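Local coordinates for protein Old Yellow Enzyme (Pichia, PDB 6AGZ) that binds flavin mononucleotide in a TIM barrel and, as an old yellow enzyme, probably catalyses the asymmetric reduction of enone compounds, at residues R28-P33 / G61-T66; S105-Q110 / G180-E185; H235-L240 / L279-I284; K310-R315 / R337-C342. One frame throughout, in Å; residues are numbered along the deposited sequence.

Contact 1 (R28-P33 / G61-T66); sequences RLVFPP and GGLLIT. With FMN (flavin mononucleotide), chain C.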
# COMPACT_ATOMS: atom_id res chain seq x y z
N ARG A 28 -26.23 -4.99 -7.59
CA ARG A 28 -24.97 -4.87 -6.87
C ARG A 28 -25.14 -4.08 -5.57
O ARG A 28 -24.16 -3.57 -5.02
CB ARG A 28 -23.90 -4.24 -7.77
CG ARG A 28 -23.87 -4.90 -9.14
CD ARG A 28 -22.74 -4.42 -10.02
NE ARG A 28 -22.83 -5.03 -11.34
CZ ARG A 28 -21.94 -4.86 -12.32
NH1 ARG A 28 -20.88 -4.09 -12.12
NH2 ARG A 28 -22.12 -5.46 -13.49
N LEU A 29 -26.37 -3.97 -5.08
CA LEU A 29 -26.66 -3.39 -3.78
C LEU A 29 -26.63 -4.49 -2.73
O LEU A 29 -27.28 -5.53 -2.90
CB LEU A 29 -28.02 -2.69 -3.79
CG LEU A 29 -28.57 -2.21 -2.45
CD1 LEU A 29 -27.76 -1.05 -1.90
CD2 LEU A 29 -30.04 -1.83 -2.58
N VAL A 30 -25.87 -4.28 -1.66
CA VAL A 30 -25.63 -5.29 -0.65
C VAL A 30 -26.09 -4.77 0.70
O VAL A 30 -25.88 -3.60 1.04
CB VAL A 30 -24.14 -5.70 -0.60
CG1 VAL A 30 -23.91 -6.76 0.47
CG2 VAL A 30 -23.67 -6.18 -1.96
N PHE A 31 -26.73 -5.65 1.47
CA PHE A 31 -27.01 -5.41 2.88
C PHE A 31 -25.82 -5.94 3.68
O PHE A 31 -25.69 -7.15 3.88
CB PHE A 31 -28.30 -6.10 3.32
CG PHE A 31 -28.72 -5.79 4.73
CD1 PHE A 31 -28.23 -4.68 5.39
CD2 PHE A 31 -29.62 -6.61 5.39
CE1 PHE A 31 -28.62 -4.39 6.69
CE2 PHE A 31 -30.01 -6.33 6.69
CZ PHE A 31 -29.51 -5.22 7.34
N PRO A 32 -24.92 -5.06 4.13
CA PRO A 32 -23.73 -5.52 4.85
C PRO A 32 -24.11 -6.14 6.18
O PRO A 32 -25.24 -5.97 6.65
CB PRO A 32 -22.92 -4.22 5.04
CG PRO A 32 -23.55 -3.21 4.13
CD PRO A 32 -24.99 -3.59 4.05
N PRO A 33 -23.19 -6.87 6.81
CA PRO A 33 -23.49 -7.44 8.13
C PRO A 33 -23.83 -6.34 9.13
O PRO A 33 -23.09 -5.37 9.27
CB PRO A 33 -22.20 -8.17 8.51
CG PRO A 33 -21.14 -7.56 7.65
CD PRO A 33 -21.83 -7.21 6.37
N GLY A 61 -33.36 -9.63 -5.45
CA GLY A 61 -32.43 -10.33 -6.32
C GLY A 61 -30.97 -10.21 -5.95
O GLY A 61 -30.15 -10.95 -6.52
N GLY A 62 -30.61 -9.31 -5.04
CA GLY A 62 -29.22 -9.07 -4.68
C GLY A 62 -28.74 -9.93 -3.54
O GLY A 62 -29.32 -10.97 -3.21
N LEU A 63 -27.66 -9.48 -2.91
CA LEU A 63 -27.01 -10.22 -1.83
C LEU A 63 -27.32 -9.57 -0.49
O LEU A 63 -27.22 -8.35 -0.34
CB LEU A 63 -25.49 -10.28 -2.04
CG LEU A 63 -24.71 -11.01 -0.94
CD1 LEU A 63 -25.03 -12.50 -0.93
CD2 LEU A 63 -23.21 -10.78 -1.08
N LEU A 64 -27.69 -10.40 0.49
CA LEU A 64 -27.76 -10.00 1.88
C LEU A 64 -26.61 -10.66 2.64
O LEU A 64 -26.17 -11.76 2.30
CB LEU A 64 -29.09 -10.41 2.52
CG LEU A 64 -30.39 -10.01 1.81
CD1 LEU A 64 -31.59 -10.55 2.58
CD2 LEU A 64 -30.50 -8.50 1.67
N ILE A 65 -26.12 -9.97 3.67
CA ILE A 65 -25.10 -10.53 4.55
C ILE A 65 -25.64 -10.49 5.97
O ILE A 65 -26.10 -9.44 6.43
CB ILE A 65 -23.76 -9.77 4.45
CG1 ILE A 65 -23.32 -9.66 2.99
CG2 ILE A 65 -22.69 -10.49 5.25
CD1 ILE A 65 -22.00 -8.96 2.80
N THR A 66 -25.59 -11.63 6.65
CA THR A 66 -26.15 -11.72 7.99
C THR A 66 -25.36 -10.88 8.97
O THR A 66 -24.19 -10.55 8.76
CB THR A 66 -26.17 -13.17 8.48
OG1 THR A 66 -24.83 -13.58 8.80
CG2 THR A 66 -26.73 -14.08 7.42
N1 FMN C . -20.04 -4.56 10.27
C2 FMN C . -19.57 -5.86 10.35
O2 FMN C . -18.63 -6.22 9.65
N3 FMN C . -20.17 -6.76 11.22
C4 FMN C . -21.23 -6.35 12.00
O4 FMN C . -21.76 -7.15 12.78
C4A FMN C . -21.69 -5.05 11.92
N5 FMN C . -22.75 -4.65 12.71
C5A FMN C . -23.22 -3.36 12.64
C6 FMN C . -24.28 -2.96 13.43
C7 FMN C . -24.76 -1.66 13.37
C7M FMN C . -25.91 -1.24 14.23
C8 FMN C . -24.17 -0.75 12.50
C8M FMN C . -24.69 0.66 12.42
C9 FMN C . -23.10 -1.14 11.70
C9A FMN C . -22.62 -2.45 11.77
N10 FMN C . -21.56 -2.84 10.98
C10 FMN C . -21.09 -4.14 11.05
C1' FMN C . -20.92 -1.87 10.02
C2' FMN C . -21.74 -1.88 8.73
O2' FMN C . -21.69 -3.17 8.16
C3' FMN C . -21.28 -0.84 7.71
O3' FMN C . -19.96 -1.13 7.29
C4' FMN C . -21.35 0.56 8.29
O4' FMN C . -22.59 0.75 8.93
C5' FMN C . -21.18 1.63 7.22
O5' FMN C . -22.14 1.43 6.20
P FMN C . -23.37 2.45 6.04
O1P FMN C . -22.84 3.86 5.95
O2P FMN C . -24.14 2.12 4.78
O3P FMN C . -24.29 2.31 7.23
O HOH W 1 -26.02 -7.38 -4.52
O HOH W 2 -29.15 -6.56 -1.09
O HOH W 3 -27.21 -7.66 8.21
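The first two strands of the TIM barrel, 29-31 and 63-70, run parallel, with I65 of the second set against V30 of the first and P33 just after it. I65 N gives its hydrogen to F31 O at 2.9 Å, and F31 N bonds L63 O at 3.3 Å. I65 CG1 lies anti to its carbonyl carbon (chi1 -52°), and an extended chi2 (-179°) puts CD1 3.7 Å from V30 CG1. Its CG2 lies 3.6 Å from P33 CD, the two side chains side by side. An alanine in place of I65 would probably leave a gap beside V30 CG1 and thin the packing on P33 CD. On the opposite face of the sheet, L64 CD2 meets F31 CB at 3.6 Å. Waters bridge the strands: one donates to L29 O and L63 O, another to P32 O and I65 O. P33 O accepts a bond from FMN O2'. F31 and L64 pack outward on helix 47-57, while L63 and I65 touch M183 and E185 of strand 183-187.

Contact 2 (S105-Q110 / G180-E185); sequences SHISMQ and GFDMVE. With FMN (flavin mononucleotide), chain C.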
# COMPACT_ATOMS: atom_id res chain seq x y z
N SER A 105 -33.60 -13.80 -3.51
CA SER A 105 -32.34 -13.15 -3.18
C SER A 105 -31.32 -14.20 -2.75
O SER A 105 -31.58 -15.41 -2.76
CB SER A 105 -32.54 -12.10 -2.08
OG SER A 105 -33.37 -11.05 -2.54
N HIS A 106 -30.14 -13.72 -2.37
CA HIS A 106 -29.03 -14.57 -1.95
C HIS A 106 -28.44 -14.00 -0.67
O HIS A 106 -28.57 -12.81 -0.38
CB HIS A 106 -27.97 -14.66 -3.05
CG HIS A 106 -28.55 -14.80 -4.43
ND1 HIS A 106 -28.68 -16.02 -5.06
CD2 HIS A 106 -29.05 -13.88 -5.29
CE1 HIS A 106 -29.23 -15.84 -6.25
NE2 HIS A 106 -29.46 -14.55 -6.41
N ILE A 107 -27.79 -14.86 0.10
CA ILE A 107 -27.37 -14.49 1.45
C ILE A 107 -26.01 -15.11 1.77
O ILE A 107 -25.74 -16.26 1.42
CB ILE A 107 -28.43 -14.89 2.50
CG1 ILE A 107 -28.07 -14.36 3.88
CG2 ILE A 107 -28.63 -16.41 2.52
CD1 ILE A 107 -29.21 -14.42 4.87
N SER A 108 -25.16 -14.32 2.43
CA SER A 108 -23.89 -14.76 2.97
C SER A 108 -23.91 -14.56 4.48
O SER A 108 -24.51 -13.61 4.98
CB SER A 108 -22.72 -13.99 2.35
OG SER A 108 -21.52 -14.20 3.08
N MET A 109 -23.26 -15.46 5.21
CA MET A 109 -23.15 -15.35 6.66
C MET A 109 -21.75 -14.88 7.03
O MET A 109 -20.76 -15.50 6.63
CB MET A 109 -23.46 -16.68 7.35
CG MET A 109 -22.99 -16.71 8.80
SD MET A 109 -23.57 -18.11 9.77
CE MET A 109 -25.24 -17.60 10.15
N GLN A 110 -21.68 -13.80 7.80
CA GLN A 110 -20.41 -13.34 8.35
C GLN A 110 -20.15 -14.04 9.68
O GLN A 110 -21.04 -14.11 10.54
CB GLN A 110 -20.42 -11.82 8.55
CG GLN A 110 -19.05 -11.25 8.90
CD GLN A 110 -19.12 -9.83 9.40
OE1 GLN A 110 -19.91 -9.51 10.28
NE2 GLN A 110 -18.27 -8.96 8.85
N GLY A 180 -27.10 -23.82 4.03
CA GLY A 180 -27.29 -23.47 2.63
C GLY A 180 -26.93 -22.05 2.25
O GLY A 180 -27.36 -21.60 1.18
N PHE A 181 -26.18 -21.33 3.08
CA PHE A 181 -25.74 -19.99 2.72
C PHE A 181 -24.93 -20.02 1.42
O PHE A 181 -24.27 -21.02 1.10
CB PHE A 181 -24.89 -19.38 3.83
CG PHE A 181 -25.68 -18.96 5.04
CD1 PHE A 181 -26.27 -17.70 5.10
CD2 PHE A 181 -25.83 -19.81 6.12
CE1 PHE A 181 -26.99 -17.31 6.22
CE2 PHE A 181 -26.55 -19.42 7.24
CZ PHE A 181 -27.13 -18.17 7.29
N ASP A 182 -24.98 -18.92 0.68
CA ASP A 182 -24.24 -18.85 -0.58
C ASP A 182 -22.76 -18.59 -0.34
O ASP A 182 -21.92 -19.12 -1.07
CB ASP A 182 -24.84 -17.76 -1.48
CG ASP A 182 -26.29 -18.03 -1.84
OD1 ASP A 182 -26.53 -18.88 -2.72
OD2 ASP A 182 -27.18 -17.40 -1.24
N MET A 183 -22.42 -17.79 0.67
CA MET A 183 -21.04 -17.56 1.04
C MET A 183 -20.92 -17.58 2.55
O MET A 183 -21.91 -17.57 3.29
CB MET A 183 -20.50 -16.22 0.51
CG MET A 183 -20.53 -16.07 -1.00
SD MET A 183 -22.01 -15.21 -1.55
CE MET A 183 -21.64 -15.01 -3.29
N VAL A 184 -19.67 -17.60 3.02
CA VAL A 184 -19.34 -17.39 4.42
C VAL A 184 -18.26 -16.33 4.47
O VAL A 184 -17.25 -16.43 3.76
CB VAL A 184 -18.91 -18.71 5.11
CG1 VAL A 184 -17.57 -19.23 4.59
CG2 VAL A 184 -18.89 -18.53 6.61
N GLU A 185 -18.49 -15.28 5.25
CA GLU A 185 -17.62 -14.11 5.26
C GLU A 185 -16.85 -14.07 6.57
O GLU A 185 -17.45 -14.05 7.65
CB GLU A 185 -18.42 -12.82 5.08
CG GLU A 185 -17.57 -11.56 5.23
CD GLU A 185 -18.36 -10.29 5.02
OE1 GLU A 185 -19.28 -10.29 4.17
OE2 GLU A 185 -18.07 -9.28 5.70
N1 FMN C . -20.04 -4.56 10.27
C2 FMN C . -19.57 -5.86 10.35
O2 FMN C . -18.63 -6.22 9.65
N3 FMN C . -20.17 -6.76 11.22
C4 FMN C . -21.23 -6.35 12.00
O4 FMN C . -21.76 -7.15 12.78
C4A FMN C . -21.69 -5.05 11.92
N5 FMN C . -22.75 -4.65 12.71
C5A FMN C . -23.22 -3.36 12.64
C6 FMN C . -24.28 -2.96 13.43
C7 FMN C . -24.76 -1.66 13.37
C7M FMN C . -25.91 -1.24 14.23
C8 FMN C . -24.17 -0.75 12.50
C8M FMN C . -24.69 0.66 12.42
C9 FMN C . -23.10 -1.14 11.70
C9A FMN C . -22.62 -2.45 11.77
N10 FMN C . -21.56 -2.84 10.98
C10 FMN C . -21.09 -4.14 11.05
C1' FMN C . -20.92 -1.87 10.02
C2' FMN C . -21.74 -1.88 8.73
O2' FMN C . -21.69 -3.17 8.16
C3' FMN C . -21.28 -0.84 7.71
O3' FMN C . -19.96 -1.13 7.29
C4' FMN C . -21.35 0.56 8.29
O4' FMN C . -22.59 0.75 8.93
C5' FMN C . -21.18 1.63 7.22
O5' FMN C . -22.14 1.43 6.20
P FMN C . -23.37 2.45 6.04
O1P FMN C . -22.84 3.86 5.95
O2P FMN C . -24.14 2.12 4.78
O3P FMN C . -24.29 2.31 7.23
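Q110 and E185 meet beside the flavin, the amide of one and the carboxylate of the other turned 84° apart. Q110 OE1 accepts from FMN N3 at 2.9 Å, while Q110 NE2 gives a nearly straight bond to FMN O2, also 2.9 Å. The same NE2 lies 3.2 Å from E185 OE2, a weak hydrogen bond. CG anti to the backbone N (chi1 -170°) and an extended chain beyond carry the Q110 amide out to the flavin. One step out, Y281 bonds both E185 OE1 and S108 OG. The backbones are tied by E185 N to M109 O, 2.7 Å, and by M109 N to M183 O, the donor standing well above that carbonyl plane; the buried M183 N finds no partner in the model. On the other face of the sheet, M109 CB sits over the centre of the F181 ring, 3.7 Å from the centroid, in a CH-pi contact. M109 SD stands obliquely to that ring, a Met-aromatic contact, and I107 CG2 meets F181 CD1. Farther back, I107 N reaches D182 OD2 at 2.9 Å on the anti side of the carboxylate; H101 supplies that oxygen with a second donor. The Q110 amide thus offers both an acceptor and a donor to the pyrimidine edge of the flavin, and the weak bond to E185 OE2 probably favours the amide orientation with NE2 toward FMN O2.

Contact 3 (H235-L240 / L279-I284); sequences HVAVRL and LAYVSI. With FMN (flavin mononucleotide), chain C.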
# COMPACT_ATOMS: atom_id res chain seq x y z
N HIS A 235 -17.22 -19.71 -2.19
CA HIS A 235 -18.16 -19.59 -1.08
C HIS A 235 -17.53 -18.90 0.12
O HIS A 235 -18.07 -18.98 1.23
CB HIS A 235 -18.68 -20.97 -0.68
CG HIS A 235 -19.36 -21.71 -1.78
ND1 HIS A 235 -20.70 -21.56 -2.07
CD2 HIS A 235 -18.90 -22.63 -2.66
CE1 HIS A 235 -21.03 -22.34 -3.08
NE2 HIS A 235 -19.95 -23.00 -3.46
N VAL A 236 -16.41 -18.21 -0.07
CA VAL A 236 -15.64 -17.61 1.01
C VAL A 236 -15.43 -16.13 0.73
O VAL A 236 -15.26 -15.73 -0.43
CB VAL A 236 -14.28 -18.33 1.21
CG1 VAL A 236 -13.51 -17.72 2.37
CG2 VAL A 236 -14.49 -19.81 1.43
N ALA A 237 -15.45 -15.32 1.79
CA ALA A 237 -15.18 -13.90 1.70
C ALA A 237 -14.48 -13.46 2.98
O ALA A 237 -14.24 -14.26 3.88
CB ALA A 237 -16.47 -13.10 1.46
N VAL A 238 -14.16 -12.17 3.05
CA VAL A 238 -13.46 -11.61 4.21
C VAL A 238 -13.72 -10.12 4.23
O VAL A 238 -13.92 -9.49 3.19
CB VAL A 238 -11.95 -11.94 4.16
CG1 VAL A 238 -11.28 -11.25 2.97
CG2 VAL A 238 -11.26 -11.55 5.47
N ARG A 239 -13.74 -9.54 5.43
CA ARG A 239 -13.87 -8.10 5.59
C ARG A 239 -12.66 -7.53 6.31
O ARG A 239 -12.18 -8.11 7.29
CB ARG A 239 -15.15 -7.72 6.35
CG ARG A 239 -15.39 -6.22 6.37
CD ARG A 239 -16.78 -5.87 6.88
NE ARG A 239 -17.38 -4.83 6.06
CZ ARG A 239 -18.48 -4.15 6.40
NH1 ARG A 239 -19.09 -4.40 7.54
NH2 ARG A 239 -18.96 -3.22 5.58
N LEU A 240 -12.17 -6.40 5.81
CA LEU A 240 -11.01 -5.72 6.37
C LEU A 240 -11.32 -4.24 6.56
O LEU A 240 -12.08 -3.65 5.79
CB LEU A 240 -9.77 -5.88 5.47
CG LEU A 240 -9.36 -7.31 5.13
CD1 LEU A 240 -8.40 -7.33 3.94
CD2 LEU A 240 -8.73 -8.00 6.33
N LEU A 279 -11.55 -15.68 -3.98
CA LEU A 279 -12.64 -15.46 -3.04
C LEU A 279 -13.87 -14.92 -3.76
O LEU A 279 -13.77 -14.29 -4.82
CB LEU A 279 -12.21 -14.49 -1.94
CG LEU A 279 -11.09 -14.91 -0.99
CD1 LEU A 279 -10.89 -13.86 0.10
CD2 LEU A 279 -11.40 -16.27 -0.37
N ALA A 280 -15.04 -15.18 -3.18
CA ALA A 280 -16.27 -14.64 -3.74
C ALA A 280 -16.22 -13.11 -3.79
O ALA A 280 -16.55 -12.50 -4.80
CB ALA A 280 -17.47 -15.11 -2.92
N TYR A 281 -15.78 -12.49 -2.69
CA TYR A 281 -15.61 -11.05 -2.65
C TYR A 281 -14.73 -10.68 -1.46
O TYR A 281 -14.55 -11.47 -0.53
CB TYR A 281 -16.97 -10.32 -2.56
CG TYR A 281 -17.77 -10.64 -1.31
CD1 TYR A 281 -18.63 -11.73 -1.28
CD2 TYR A 281 -17.67 -9.85 -0.18
CE1 TYR A 281 -19.37 -12.02 -0.15
CE2 TYR A 281 -18.40 -10.14 0.96
CZ TYR A 281 -19.26 -11.22 0.97
OH TYR A 281 -19.99 -11.51 2.10
N VAL A 282 -14.18 -9.47 -1.52
CA VAL A 282 -13.47 -8.87 -0.40
C VAL A 282 -14.24 -7.62 0.02
O VAL A 282 -14.50 -6.75 -0.81
CB VAL A 282 -12.01 -8.52 -0.76
CG1 VAL A 282 -11.36 -7.74 0.37
CG2 VAL A 282 -11.23 -9.79 -1.04
N SER A 283 -14.60 -7.55 1.30
CA SER A 283 -15.42 -6.46 1.82
C SER A 283 -14.53 -5.42 2.49
O SER A 283 -13.70 -5.76 3.34
CB SER A 283 -16.46 -6.99 2.81
OG SER A 283 -17.30 -5.94 3.25
N ILE A 284 -14.70 -4.16 2.09
CA ILE A 284 -13.90 -3.05 2.59
C ILE A 284 -14.81 -1.90 3.01
O ILE A 284 -15.90 -1.70 2.46
CB ILE A 284 -12.86 -2.57 1.56
CG1 ILE A 284 -13.53 -1.83 0.40
CG2 ILE A 284 -12.03 -3.74 1.04
CD1 ILE A 284 -12.54 -1.25 -0.59
N1 FMN C . -20.04 -4.56 10.27
C2 FMN C . -19.57 -5.86 10.35
O2 FMN C . -18.63 -6.22 9.65
N3 FMN C . -20.17 -6.76 11.22
C4 FMN C . -21.23 -6.35 12.00
O4 FMN C . -21.76 -7.15 12.78
C4A FMN C . -21.69 -5.05 11.92
N5 FMN C . -22.75 -4.65 12.71
C5A FMN C . -23.22 -3.36 12.64
C6 FMN C . -24.28 -2.96 13.43
C7 FMN C . -24.76 -1.66 13.37
C7M FMN C . -25.91 -1.24 14.23
C8 FMN C . -24.17 -0.75 12.50
C8M FMN C . -24.69 0.66 12.42
C9 FMN C . -23.10 -1.14 11.70
C9A FMN C . -22.62 -2.45 11.77
N10 FMN C . -21.56 -2.84 10.98
C10 FMN C . -21.09 -4.14 11.05
C1' FMN C . -20.92 -1.87 10.02
C2' FMN C . -21.74 -1.88 8.73
O2' FMN C . -21.69 -3.17 8.16
C3' FMN C . -21.28 -0.84 7.71
O3' FMN C . -19.96 -1.13 7.29
C4' FMN C . -21.35 0.56 8.29
O4' FMN C . -22.59 0.75 8.93
C5' FMN C . -21.18 1.63 7.22
O5' FMN C . -22.14 1.43 6.20
P FMN C . -23.37 2.45 6.04
O1P FMN C . -22.84 3.86 5.95
O2P FMN C . -24.14 2.12 4.78
O3P FMN C . -24.29 2.31 7.23
O HOH W 4 -17.75 -3.47 3.13
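A237 and Y281 make the tight part of this pairing: A237 CB stands over the centre of the phenol ring, 3.4 Å from its centroid, in a close CH-pi contact. Y281 CG lies between the backbone N and the carbonyl carbon (chi1 62°), a torsion that swings it to where the ring lies against A237 CB. On the other face of the sheet L279 spreads its two methyls, CD2 to V236 CG1 at 3.7 Å and CD1 to V238 CG1 at 3.9 Å. The backbone is less regular. S283 N bonds V238 O at 2.8 Å and L240 N bonds S283 O, but V238 N and Y281 O are buried without a partner in the model. Toward the flavin the packing gives way to a polar, hydrated end. R239 NE makes only a weak bond to S283 OG, 3.0 Å, and one water joins R239 NH2, S283 OG and I284 O. Beyond, R239 NH1 donates to FMN O2 at 2.8 Å and, at 170°, to FMN O2', while NH2 reaches O3' weakly. FMN N1 lies at the guanidinium edge, in its plane, where the positive charge would probably favour negative charge on a reduced flavin. This is the TIM-barrel arrangement of flavoproteins such as the old yellow enzymes, with cofactor-binding side chains, here R239, at the C-terminal ends of the barrel strands.

Contact 4 (K310-R315 / R337-C342); sequences KGVVLR and RTLIGC. With FMN (flavin mononucleotide), chain C.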
# COMPACT_ATOMS: atom_id res chain seq x y z
N LYS A 310 -8.09 -7.95 -7.44
CA LYS A 310 -8.67 -7.82 -8.76
C LYS A 310 -10.08 -8.40 -8.87
O LYS A 310 -10.72 -8.22 -9.91
CB LYS A 310 -7.78 -8.51 -9.80
CG LYS A 310 -6.34 -8.01 -9.82
CD LYS A 310 -6.27 -6.56 -10.26
CE LYS A 310 -4.83 -6.12 -10.46
NZ LYS A 310 -4.74 -4.72 -10.96
N GLY A 311 -10.57 -9.07 -7.84
CA GLY A 311 -11.87 -9.71 -7.87
C GLY A 311 -12.99 -8.79 -7.44
O GLY A 311 -12.84 -7.57 -7.38
N VAL A 312 -14.13 -9.40 -7.13
CA VAL A 312 -15.28 -8.64 -6.65
C VAL A 312 -14.92 -7.98 -5.33
O VAL A 312 -14.37 -8.61 -4.42
CB VAL A 312 -16.50 -9.56 -6.51
CG1 VAL A 312 -17.67 -8.79 -5.90
CG2 VAL A 312 -16.89 -10.15 -7.85
N VAL A 313 -15.23 -6.69 -5.22
CA VAL A 313 -14.97 -5.92 -4.01
C VAL A 313 -16.27 -5.26 -3.57
O VAL A 313 -16.95 -4.62 -4.37
CB VAL A 313 -13.86 -4.87 -4.21
CG1 VAL A 313 -14.16 -3.98 -5.41
CG2 VAL A 313 -13.67 -4.05 -2.95
N LEU A 314 -16.62 -5.44 -2.30
CA LEU A 314 -17.80 -4.81 -1.71
C LEU A 314 -17.34 -3.59 -0.92
O LEU A 314 -16.58 -3.73 0.04
CB LEU A 314 -18.55 -5.79 -0.80
CG LEU A 314 -19.55 -5.17 0.17
CD1 LEU A 314 -20.66 -4.45 -0.57
CD2 LEU A 314 -20.12 -6.24 1.10
N ARG A 315 -17.80 -2.41 -1.32
CA ARG A 315 -17.42 -1.16 -0.66
C ARG A 315 -18.61 -0.65 0.14
O ARG A 315 -19.71 -0.50 -0.40
CB ARG A 315 -16.98 -0.12 -1.69
CG ARG A 315 -15.99 -0.67 -2.71
CD ARG A 315 -15.52 0.41 -3.68
NE ARG A 315 -14.73 1.44 -3.01
CZ ARG A 315 -14.02 2.36 -3.65
NH1 ARG A 315 -13.99 2.37 -4.98
NH2 ARG A 315 -13.32 3.26 -2.97
N ARG A 337 -16.75 -4.74 -11.25
CA ARG A 337 -16.57 -5.72 -10.18
C ARG A 337 -16.86 -5.13 -8.80
O ARG A 337 -16.41 -5.69 -7.79
CB ARG A 337 -15.15 -6.31 -10.21
CG ARG A 337 -14.01 -5.29 -10.31
CD ARG A 337 -13.62 -4.72 -8.94
NE ARG A 337 -12.41 -3.91 -8.99
CZ ARG A 337 -11.26 -4.26 -8.44
NH1 ARG A 337 -11.15 -5.41 -7.79
NH2 ARG A 337 -10.21 -3.45 -8.53
N THR A 338 -17.60 -4.03 -8.72
CA THR A 338 -17.79 -3.31 -7.47
C THR A 338 -19.22 -3.45 -6.98
O THR A 338 -20.17 -3.13 -7.71
CB THR A 338 -17.44 -1.83 -7.63
OG1 THR A 338 -16.06 -1.70 -8.00
CG2 THR A 338 -17.67 -1.08 -6.33
N LEU A 339 -19.37 -3.92 -5.75
CA LEU A 339 -20.64 -3.93 -5.03
C LEU A 339 -20.69 -2.76 -4.06
O LEU A 339 -19.66 -2.32 -3.54
CB LEU A 339 -20.83 -5.25 -4.27
CG LEU A 339 -20.66 -6.55 -5.05
CD1 LEU A 339 -20.78 -7.75 -4.12
CD2 LEU A 339 -21.68 -6.65 -6.18
N ILE A 340 -21.90 -2.26 -3.81
CA ILE A 340 -22.11 -1.12 -2.92
C ILE A 340 -22.97 -1.59 -1.75
O ILE A 340 -24.10 -2.06 -1.96
CB ILE A 340 -22.76 0.07 -3.64
CG1 ILE A 340 -21.84 0.58 -4.75
CG2 ILE A 340 -23.07 1.18 -2.65
CD1 ILE A 340 -20.57 1.22 -4.24
N GLY A 341 -22.44 -1.47 -0.54
CA GLY A 341 -23.15 -1.87 0.66
C GLY A 341 -23.75 -0.67 1.38
O GLY A 341 -23.09 0.36 1.54
N CYS A 342 -25.00 -0.81 1.81
CA CYS A 342 -25.70 0.21 2.57
C CYS A 342 -26.35 -0.47 3.78
O CYS A 342 -27.28 -1.27 3.62
CB CYS A 342 -26.75 0.92 1.72
SG CYS A 342 -26.10 1.62 0.18
N1 FMN C . -20.04 -4.56 10.27
C2 FMN C . -19.57 -5.86 10.35
O2 FMN C . -18.63 -6.22 9.65
N3 FMN C . -20.17 -6.76 11.22
C4 FMN C . -21.23 -6.35 12.00
O4 FMN C . -21.76 -7.15 12.78
C4A FMN C . -21.69 -5.05 11.92
N5 FMN C . -22.75 -4.65 12.71
C5A FMN C . -23.22 -3.36 12.64
C6 FMN C . -24.28 -2.96 13.43
C7 FMN C . -24.76 -1.66 13.37
C7M FMN C . -25.91 -1.24 14.23
C8 FMN C . -24.17 -0.75 12.50
C8M FMN C . -24.69 0.66 12.42
C9 FMN C . -23.10 -1.14 11.70
C9A FMN C . -22.62 -2.45 11.77
N10 FMN C . -21.56 -2.84 10.98
C10 FMN C . -21.09 -4.14 11.05
C1' FMN C . -20.92 -1.87 10.02
C2' FMN C . -21.74 -1.88 8.73
O2' FMN C . -21.69 -3.17 8.16
C3' FMN C . -21.28 -0.84 7.71
O3' FMN C . -19.96 -1.13 7.29
C4' FMN C . -21.35 0.56 8.29
O4' FMN C . -22.59 0.75 8.93
C5' FMN C . -21.18 1.63 7.22
O5' FMN C . -22.14 1.43 6.20
P FMN C . -23.37 2.45 6.04
O1P FMN C . -22.84 3.86 5.95
O2P FMN C . -24.14 2.12 4.78
O3P FMN C . -24.29 2.31 7.23
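R337 sets its CG between the backbone N and the carbonyl carbon (chi1 49°) and bends again to place CD (chi2 83°), and from this folded chain NH1 reaches G311 O at 2.8 Å. The acceptor lies in the guanidinium plane. V313 CG1 packs against R337 CD at 3.6 Å. The guanidinium has further partners: NE forms a salt bridge with D335, NH1 also bonds W309 O, and NH2 bonds L306 O. An alanine in place of R337 would probably leave G311 O without this donor and D335 without its charged mate. Along the strands four backbone bonds alternate in direction, from V313 N to R337 O at 3.0 Å up to G341 N to R315 O at 2.9 Å. V312 CG1 meets L339 CD1 at 3.7 Å on one face, and R315 CD meets T338 CG2 at the same distance on the other. L314 CD1 comes to 3.5 Å from G341 N, where a beta carbon on the glycine would be tight. Next along, C342 CA lies 3.3 Å from FMN O2P. With a carboxylate and three carbonyls as partners, the R337 guanidinium is likely to be fixed in its rotation, tying the loop before strand 313-316 to the start of strand 338-341.

All four contacts belong to the closed eight-stranded parallel barrel and follow one another along the chain, each closing before the next opens. Contact 1 joins the first two strands, contact 2 the third and fourth, contact 3 the fifth and sixth, contact 4 the last two. Backbone bonds between neighbours complete the ring: L64 to H106 and S108, V184 to H235, I284 and V282 to L314, and V30 and R28 to I340. Centres of contacts 1 and 2, and of 3 and 4, are about 9 Å apart; contacts 2 and 4, at about 15 Å, do not touch. Every contact reaches FMN, so the closed barrel brings widely separated parts of the sequence around one cofactor.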